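Side-chain contact in Low molecular weight heat shock protein (Xanthomonas axonopodis pv. citri, PDB 3GLA), which probably acts as a small heat-shock chaperone of the alpha-crystallin family, holding unfolding proteins back from aggregation under stress: residues S50-T53 / E54-S57. Sequence-based numbering, arbitrary orientation.
Sequences STET and ERFS
E52 and R55 meet at a short 3-10 turn in the loop that reaches out of the alpha-crystallin sandwich to the second subunit, the strand-exchange loop, as in bacterial and plant relatives.

Two i to i+3 backbone bonds wind the turn: R55 N gives its hydrogen to E52 O at 2.9 Å, and F56 N does the same to T53 O, with an N-H...O angle of 161°. A water donates to both T53 O and F56 O. T53 also ties the turn backward, its short hydroxyl bonding S49 O.

The long arms of E52 and R55 run side by side in the same direction, and E52 OE2 lies 3.0 Å from R55 NH2. This oxygen sits over the guanidinium face, so the salt bridge is purely electrostatic; the stronger partner of R55 NH2 is E12 of the second subunit, an intersubunit salt bridge. E54 folds back through chi1 (73°) and a bend at chi2 (-85°), leaving OE1 2.7 Å from E52 OE2. The guanidinium probably offsets part of the repulsion between these like-charged carboxylates.

F56 packs its ring on K10 of the second subunit while its backbone joins the antiparallel ladder there. The weakly positive C-H rim suits carbonyl oxygens: E52 O lies in the ring plane, 3.5 Å from F56 CD2, and T51 O approaches CE2 at 3.5 Å.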
loop_
_atom_site.group_PDB
_atom_site.type_symbol
_atom_site.label_atom_id
_atom_site.label_comp_id
_atom_site.label_asym_id
_atom_site.label_seq_id
_atom_site.Cartn_x
_atom_site.Cartn_y
_atom_site.Cartn_z
ATOM N N SER B 50 2.035 14.396 -8.982
ATOM C CA SER B 50 2.001 15.806 -8.746
ATOM C C SER B 50 3.054 16.459 -9.619
ATOM O O SER B 50 3.078 17.692 -9.712
ATOM C CB SER B 50 2.231 16.093 -7.199
ATOM O OG SER B 50 3.540 15.749 -6.887
ATOM N N THR B 51 3.935 15.681 -10.220
ATOM C CA THR B 51 4.980 16.250 -11.125
ATOM C C THR B 51 4.527 15.963 -12.559
ATOM O O THR B 51 4.249 14.821 -12.852
ATOM C CB THR B 51 6.291 15.566 -10.896
ATOM O OG1 THR B 51 6.662 15.861 -9.545
ATOM C CG2 THR B 51 7.373 16.112 -11.838
ATOM N N GLU B 52 4.489 16.985 -13.417
ATOM C CA GLU B 52 4.174 16.734 -14.866
ATOM C C GLU B 52 2.807 16.043 -14.884
ATOM O O GLU B 52 2.642 15.059 -15.658
ATOM C CB GLU B 52 5.125 15.744 -15.508
ATOM C CG GLU B 52 6.633 16.285 -15.724
ATOM C CD GLU B 52 6.660 17.635 -16.418
ATOM O OE1 GLU B 52 7.337 18.547 -15.886
ATOM O OE2 GLU B 52 5.980 17.797 -17.481
ATOM N N THR B 53 1.865 16.603 -14.121
ATOM C CA THR B 53 0.530 15.977 -13.913
ATOM C C THR B 53 -0.171 15.834 -15.242
ATOM O O THR B 53 -0.892 14.841 -15.505
ATOM C CB THR B 53 -0.285 16.877 -12.966
ATOM O OG1 THR B 53 0.452 16.972 -11.719
ATOM C CG2 THR B 53 -1.595 16.231 -12.577
ATOM N N GLU B 54 0.053 16.794 -16.138
ATOM C CA GLU B 54 -0.611 16.770 -17.403
ATOM C C GLU B 54 -0.199 15.529 -18.308
ATOM O O GLU B 54 -0.866 15.193 -19.228
ATOM C CB GLU B 54 -0.236 18.076 -18.154
ATOM C CG GLU B 54 1.174 18.135 -18.676
ATOM C CD GLU B 54 2.117 18.644 -17.549
ATOM O OE1 GLU B 54 3.363 18.552 -17.834
ATOM O OE2 GLU B 54 1.561 19.081 -16.417
ATOM N N ARG B 55 0.889 14.845 -17.993
ATOM C CA ARG B 55 1.324 13.720 -18.799
ATOM C C ARG B 55 0.618 12.468 -18.260
ATOM O O ARG B 55 0.804 11.437 -18.878
ATOM C CB ARG B 55 2.791 13.477 -18.556
ATOM C CG ARG B 55 3.524 14.727 -18.969
ATOM C CD ARG B 55 4.861 14.437 -19.532
ATOM N NE ARG B 55 5.436 15.606 -20.221
ATOM C CZ ARG B 55 6.607 16.184 -19.917
ATOM N NH1 ARG B 55 6.956 17.257 -20.638
ATOM N NH2 ARG B 55 7.449 15.679 -18.939
ATOM N N PHE B 56 -0.114 12.562 -17.139
ATOM C CA PHE B 56 -0.793 11.346 -16.610
ATOM C C PHE B 56 -2.054 11.115 -17.347
ATOM O O PHE B 56 -2.818 12.055 -17.590
ATOM C CB PHE B 56 -1.106 11.525 -15.140
ATOM C CG PHE B 56 0.145 11.248 -14.322
ATOM C CD1 PHE B 56 0.260 10.071 -13.646
ATOM C CD2 PHE B 56 1.145 12.225 -14.302
ATOM C CE1 PHE B 56 1.444 9.775 -12.864
ATOM C CE2 PHE B 56 2.311 11.935 -13.566
ATOM C CZ PHE B 56 2.467 10.739 -12.916
ATOM N N SER B 57 -2.237 9.876 -17.783
ATOM C CA SER B 57 -3.516 9.524 -18.368
ATOM C C SER B 57 -4.382 8.886 -17.381
ATOM O O SER B 57 -5.578 8.615 -17.690
ATOM C CB SER B 57 -3.201 8.553 -19.508
ATOM O OG SER B 57 -2.630 7.370 -18.890
HETATM O O HOH W 1 -3.517 14.457 -15.989
HETATM O O HOH W 2 2.316 19.350 -13.206
#